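MHC class I protein (Ginglymostoma cirratum, PDB 6LUP) probably presents bound peptides at the cell surface for recognition by T cells, as a class I major histocompatibility molecule of the nurse shark. Local coordinates at residues Y92-G97 with G109-A114; D126-V131 with F150-K155. All blocks are in the same frame, centred on the assembly; numbering follows the deposited sequence.

Contact 1 of 2, residues Y92-G97 with G109-A114; sequences YQLMCG and GFVQHA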
loop_
_atom_site.group_PDB
_atom_site.type_symbol
_atom_site.label_atom_id
_atom_site.label_comp_id
_atom_site.label_asym_id
_atom_site.label_seq_id
_atom_site.Cartn_x
_atom_site.Cartn_y
_atom_site.Cartn_z
ATOM N N TYR A 92 -6.587 -3.311 -15.441
ATOM C CA TYR A 92 -7.668 -2.443 -15.009
ATOM C C TYR A 92 -7.587 -2.253 -13.496
ATOM O O TYR A 92 -7.220 -3.177 -12.764
ATOM C CB TYR A 92 -9.031 -3.010 -15.406
ATOM C CG TYR A 92 -10.143 -1.978 -15.395
ATOM C CD1 TYR A 92 -10.433 -1.221 -16.530
ATOM C CD2 TYR A 92 -10.900 -1.754 -14.248
ATOM C CE1 TYR A 92 -11.446 -0.275 -16.525
ATOM C CE2 TYR A 92 -11.914 -0.810 -14.232
ATOM C CZ TYR A 92 -12.186 -0.075 -15.372
ATOM O OH TYR A 92 -13.197 0.862 -15.357
ATOM N N GLN A 93 -7.915 -1.051 -13.032
ATOM C CA GLN A 93 -7.875 -0.746 -11.607
ATOM C C GLN A 93 -9.106 0.021 -11.153
ATOM O O GLN A 93 -9.631 0.856 -11.891
ATOM C CB GLN A 93 -6.613 0.042 -11.263
ATOM C CG GLN A 93 -5.339 -0.779 -11.318
ATOM C CD GLN A 93 -4.099 0.084 -11.344
ATOM O OE1 GLN A 93 -3.752 0.668 -12.371
ATOM N NE2 GLN A 93 -3.420 0.168 -10.211
ATOM N N LEU A 94 -9.556 -0.275 -9.937
ATOM C CA LEU A 94 -10.665 0.440 -9.323
ATOM C C LEU A 94 -10.302 0.812 -7.896
ATOM O O LEU A 94 -9.825 -0.022 -7.134
ATOM C CB LEU A 94 -11.932 -0.415 -9.323
ATOM C CG LEU A 94 -13.308 0.240 -9.169
ATOM C CD1 LEU A 94 -14.360 -0.840 -9.007
ATOM C CD2 LEU A 94 -13.399 1.204 -8.003
ATOM N N MET A 95 -10.535 2.072 -7.549
ATOM C CA MET A 95 -10.384 2.563 -6.191
ATOM C C MET A 95 -11.708 3.133 -5.745
ATOM O O MET A 95 -12.238 4.034 -6.399
ATOM C CB MET A 95 -9.401 3.723 -6.164
ATOM C CG MET A 95 -7.982 3.377 -5.796
ATOM S SD MET A 95 -6.921 4.823 -6.026
ATOM C CE MET A 95 -7.411 5.838 -4.628
ATOM N N CYS A 96 -12.243 2.644 -4.639
ATOM C CA CYS A 96 -13.356 3.350 -4.018
ATOM C C CYS A 96 -13.262 3.309 -2.509
ATOM O O CYS A 96 -12.593 2.440 -1.940
ATOM C CB CYS A 96 -14.710 2.833 -4.515
ATOM S SG CYS A 96 -14.942 1.065 -4.299
ATOM N N GLY A 97 -13.915 4.273 -1.873
ATOM C CA GLY A 97 -13.963 4.329 -0.429
ATOM C C GLY A 97 -14.604 5.586 0.105
ATOM O O GLY A 97 -15.114 6.411 -0.653
ATOM N N GLY A 109 -16.117 10.777 -0.157
ATOM C CA GLY A 109 -16.167 9.488 -0.823
ATOM C C GLY A 109 -15.637 9.622 -2.232
ATOM O O GLY A 109 -15.599 10.721 -2.785
ATOM N N PHE A 110 -15.223 8.499 -2.810
ATOM C CA PHE A 110 -14.624 8.490 -4.137
ATOM C C PHE A 110 -14.776 7.135 -4.800
ATOM O O PHE A 110 -14.820 6.104 -4.129
ATOM C CB PHE A 110 -13.135 8.857 -4.063
ATOM C CG PHE A 110 -12.285 7.828 -3.357
ATOM C CD1 PHE A 110 -12.107 7.879 -1.973
ATOM C CD2 PHE A 110 -11.659 6.804 -4.074
ATOM C CE1 PHE A 110 -11.328 6.932 -1.325
ATOM C CE2 PHE A 110 -10.882 5.853 -3.428
ATOM C CZ PHE A 110 -10.716 5.917 -2.052
ATOM N N VAL A 111 -14.852 7.155 -6.125
ATOM C CA VAL A 111 -14.718 5.953 -6.934
ATOM C C VAL A 111 -13.968 6.344 -8.208
ATOM O O VAL A 111 -14.404 7.220 -8.957
ATOM C CB VAL A 111 -16.073 5.231 -7.194
ATOM C CG1 VAL A 111 -17.114 6.165 -7.793
ATOM C CG2 VAL A 111 -15.880 3.998 -8.065
ATOM N N GLN A 112 -12.817 5.708 -8.413
ATOM C CA GLN A 112 -11.908 6.040 -9.506
ATOM C C GLN A 112 -11.509 4.778 -10.249
ATOM O O GLN A 112 -11.165 3.768 -9.632
ATOM C CB GLN A 112 -10.650 6.727 -8.968
ATOM C CG GLN A 112 -10.887 8.076 -8.313
ATOM C CD GLN A 112 -9.773 8.471 -7.362
ATOM O OE1 GLN A 112 -10.030 8.919 -6.245
ATOM N NE2 GLN A 112 -8.524 8.300 -7.795
ATOM N N HIS A 113 -11.555 4.846 -11.574
ATOM C CA HIS A 113 -11.184 3.723 -12.423
ATOM C C HIS A 113 -9.966 4.084 -13.266
ATOM O O HIS A 113 -9.801 5.239 -13.680
ATOM C CB HIS A 113 -12.338 3.339 -13.347
ATOM C CG HIS A 113 -13.615 3.015 -12.638
ATOM N ND1 HIS A 113 -14.258 1.805 -12.784
ATOM C CD2 HIS A 113 -14.383 3.748 -11.795
ATOM C CE1 HIS A 113 -15.363 1.805 -12.056
ATOM N NE2 HIS A 113 -15.460 2.971 -11.446
ATOM N N ALA A 114 -9.112 3.093 -13.514
ATOM C CA ALA A 114 -7.936 3.292 -14.351
ATOM C C ALA A 114 -7.697 2.142 -15.310
ATOM O O ALA A 114 -7.893 0.970 -14.974
ATOM C CB ALA A 114 -6.699 3.521 -13.507
HETATM O O HOH W 1 -5.152 -0.054 -14.774
#
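Gln93, Met95 and Gly97 pair with Ala114, Gln112 and Phe110 through six backbone hydrogen bonds, the two strands running antiparallel as neighbours in the sheet that floors the class I groove. In the middle pair Met95 N donates to Gln112 O at 2.8 Å. A side-chain bond joins the same strands where Tyr92 OH meets His113 ND1 at 2.9 Å; either could be the donor, and the hydroxyl comes to the imidazole at its edge. Gln93 NE2 bonds the backbone of the chain of another protein, beneath the floor. Ring faces make the next set of contacts. Tyr92 CG lies anti to the backbone N (chi1 -161°), and Ala114 O is over one face of the tyrosine ring, offset toward the rim. Leu94 CG makes a CH-pi contact over one imidazole face, 4.1 Å from the centroid of His113. The Phe110 ring folds across the neighbouring strand, Gly97 N lying 3.6 Å above its centre. Among apolar contacts, Leu94 CD2 packs on Val111 CG2 at 3.7 Å and, on the opposite face of the sheet, Met95 CE touches Phe110 CE2 at 3.7 Å. Tyr92 and Cys96 pack against the bound peptide, so the Tyr92–His113 bond ties a peptide-contacting ring to the adjacent strand.

Contact 2 of 2, residues D126-V131 with F150-K155; sequences DKMVWV and FNQGTK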
loop_
_atom_site.group_PDB
_atom_site.type_symbol
_atom_site.label_atom_id
_atom_site.label_comp_id
_atom_site.label_asym_id
_atom_site.label_seq_id
_atom_site.Cartn_x
_atom_site.Cartn_y
_atom_site.Cartn_z
ATOM N N ASP A 126 -20.583 15.478 -6.089
ATOM C CA ASP A 126 -21.358 16.708 -5.883
ATOM C C ASP A 126 -22.250 17.041 -7.074
ATOM O O ASP A 126 -23.434 17.329 -6.901
ATOM C CB ASP A 126 -20.437 17.887 -5.542
ATOM C CG ASP A 126 -19.611 17.643 -4.282
ATOM O OD1 ASP A 126 -19.891 16.660 -3.551
ATOM O OD2 ASP A 126 -18.677 18.435 -4.024
ATOM N N LYS A 127 -21.678 16.988 -8.275
ATOM C CA LYS A 127 -22.429 17.199 -9.512
ATOM C C LYS A 127 -23.212 15.954 -9.923
ATOM O O LYS A 127 -24.132 16.039 -10.735
ATOM C CB LYS A 127 -21.483 17.599 -10.650
ATOM C CG LYS A 127 -20.789 18.941 -10.472
ATOM C CD LYS A 127 -21.726 20.109 -10.743
ATOM C CE LYS A 127 -20.988 21.436 -10.673
ATOM N NZ LYS A 127 -21.913 22.600 -10.775
ATOM N N MET A 128 -22.836 14.808 -9.354
ATOM C CA MET A 128 -23.370 13.490 -9.733
ATOM C C MET A 128 -23.215 13.199 -11.225
ATOM O O MET A 128 -24.152 12.759 -11.896
ATOM C CB MET A 128 -24.812 13.288 -9.247
ATOM C CG MET A 128 -24.917 12.897 -7.779
ATOM S SD MET A 128 -23.820 11.540 -7.299
ATOM C CE MET A 128 -24.426 10.205 -8.328
ATOM N N VAL A 129 -22.007 13.446 -11.721
ATOM C CA VAL A 129 -21.657 13.212 -13.117
ATOM C C VAL A 129 -20.299 12.503 -13.171
ATOM O O VAL A 129 -19.452 12.694 -12.293
ATOM C CB VAL A 129 -21.669 14.542 -13.929
ATOM C CG1 VAL A 129 -20.459 15.414 -13.605
ATOM C CG2 VAL A 129 -21.763 14.281 -15.422
ATOM N N TRP A 130 -20.108 11.664 -14.185
ATOM C CA TRP A 130 -18.839 10.967 -14.374
ATOM C C TRP A 130 -17.886 11.792 -15.228
ATOM O O TRP A 130 -18.294 12.395 -16.221
ATOM C CB TRP A 130 -19.065 9.597 -15.012
ATOM C CG TRP A 130 -19.840 8.663 -14.136
ATOM C CD1 TRP A 130 -21.195 8.515 -14.099
ATOM C CD2 TRP A 130 -19.308 7.748 -13.165
ATOM N NE1 TRP A 130 -21.543 7.563 -13.169
ATOM C CE2 TRP A 130 -20.406 7.078 -12.580
ATOM C CE3 TRP A 130 -18.012 7.428 -12.736
ATOM C CZ2 TRP A 130 -20.247 6.106 -11.584
ATOM C CZ3 TRP A 130 -17.856 6.459 -11.744
ATOM C CH2 TRP A 130 -18.969 5.811 -11.182
ATOM N N VAL A 131 -16.618 11.822 -14.829
ATOM C CA VAL A 131 -15.598 12.563 -15.569
ATOM C C VAL A 131 -14.547 11.629 -16.171
ATOM O O VAL A 131 -14.162 10.630 -15.560
ATOM C CB VAL A 131 -14.947 13.688 -14.717
ATOM C CG1 VAL A 131 -16.014 14.596 -14.118
ATOM C CG2 VAL A 131 -14.070 13.121 -13.616
ATOM N N PHE A 150 -27.793 3.175 -11.049
ATOM C CA PHE A 150 -26.367 2.967 -10.829
ATOM C C PHE A 150 -25.778 4.131 -10.035
ATOM O O PHE A 150 -25.137 3.920 -9.001
ATOM C CB PHE A 150 -25.641 2.785 -12.166
ATOM C CG PHE A 150 -24.150 2.597 -12.044
ATOM C CD1 PHE A 150 -23.615 1.515 -11.342
ATOM C CD2 PHE A 150 -23.276 3.485 -12.662
ATOM C CE1 PHE A 150 -22.238 1.338 -11.242
ATOM C CE2 PHE A 150 -21.901 3.313 -12.571
ATOM C CZ PHE A 150 -21.381 2.239 -11.859
ATOM N N ASN A 151 -26.029 5.350 -10.512
ATOM C CA ASN A 151 -25.472 6.571 -9.921
ATOM C C ASN A 151 -25.892 6.807 -8.477
ATOM O O ASN A 151 -25.043 7.017 -7.606
ATOM C CB ASN A 151 -25.827 7.799 -10.769
ATOM C CG ASN A 151 -25.071 7.845 -12.084
ATOM O OD1 ASN A 151 -23.996 7.261 -12.224
ATOM N ND2 ASN A 151 -25.633 8.544 -13.061
ATOM N N GLN A 152 -27.197 6.770 -8.228
ATOM C CA GLN A 152 -27.729 6.973 -6.887
ATOM C C GLN A 152 -27.308 5.847 -5.952
ATOM O O GLN A 152 -27.022 6.083 -4.776
ATOM C CB GLN A 152 -29.253 7.126 -6.919
ATOM C CG GLN A 152 -29.727 8.489 -7.402
ATOM C CD GLN A 152 -29.149 9.641 -6.590
ATOM O OE1 GLN A 152 -29.343 9.725 -5.373
ATOM N NE2 GLN A 152 -28.436 10.538 -7.265
ATOM N N GLY A 153 -27.257 4.630 -6.490
ATOM C CA GLY A 153 -26.795 3.460 -5.748
ATOM C C GLY A 153 -25.361 3.611 -5.273
ATOM O O GLY A 153 -25.073 3.461 -4.084
ATOM N N THR A 154 -24.468 3.917 -6.211
ATOM C CA THR A 154 -23.062 4.169 -5.909
ATOM C C THR A 154 -22.919 5.272 -4.854
ATOM O O THR A 154 -22.137 5.145 -3.907
ATOM C CB THR A 154 -22.296 4.557 -7.186
ATOM O OG1 THR A 154 -22.426 3.510 -8.153
ATOM C CG2 THR A 154 -20.822 4.800 -6.895
ATOM N N LYS A 155 -23.693 6.343 -5.022
ATOM C CA LYS A 155 -23.690 7.460 -4.089
ATOM C C LYS A 155 -24.171 7.010 -2.716
ATOM O O LYS A 155 -23.613 7.419 -1.697
ATOM C CB LYS A 155 -24.568 8.591 -4.618
ATOM C CG LYS A 155 -24.537 9.871 -3.798
ATOM C CD LYS A 155 -25.735 10.738 -4.146
ATOM C CE LYS A 155 -25.710 12.081 -3.433
ATOM N NZ LYS A 155 -24.888 13.084 -4.162
#
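Trp130 points its indole N-H at Asn151, and NE1 to OD1 is a short 2.6 Å. The oxygen lies near the indole plane, whereas the donor is tilted 26° from the plane of the amide carbonyl; ring and amide planes are turned 40° from each other. Asn151 ND2 in turn bonds Trp144 O, so both ends of the amide are engaged and its rotation is fixed. Beside this bond CZ2 of the Trp130 indole meets Phe150 CE2 at 3.4 Å. Their planes are almost parallel, 12° apart, but slid so far that the rings barely overlap. This is where the edge strand 129-131 of the groove floor meets helix 148-172, part of the helical wall over the alpha-2 half of the sheet in the class I fold. Just before the strand, Met128 belongs to a G1 beta bulge with Val129, both facing Asp124. Its side chain is bent at both chi2 and chi3, and CE ends 3.3 Å from Asn151 O and 3.7 Å from Asn151 CB. The Lys155 chain crosses the thioether obliquely, with CD 3.8 Å from Met128 SD and NZ reaching back to 3.6 Å from Met128 CG.

How the contacts relate
Contact 1 lies within the groove floor and contact 2 joins the edge of that same sheet to the helical wall; their centres are 13 Å apart. Val111 and Trp130 bring them together: Val111 CG1 is 3.9 Å from Trp130 CH2 and 4.1 Å from Thr154 CG2, so the one methyl touches both a strand and a helix residue of contact 2. His113 NE2 also approaches Trp130 CZ3, at 4.2 Å. Trp144 meets both His113 and Trp130 edge-to-face. The bound peptide touches each contact, packing on Tyr92 and Cys96 from the floor and on Phe150 and Thr154 from the wall, so the two contacts together shape part of the peptide groove.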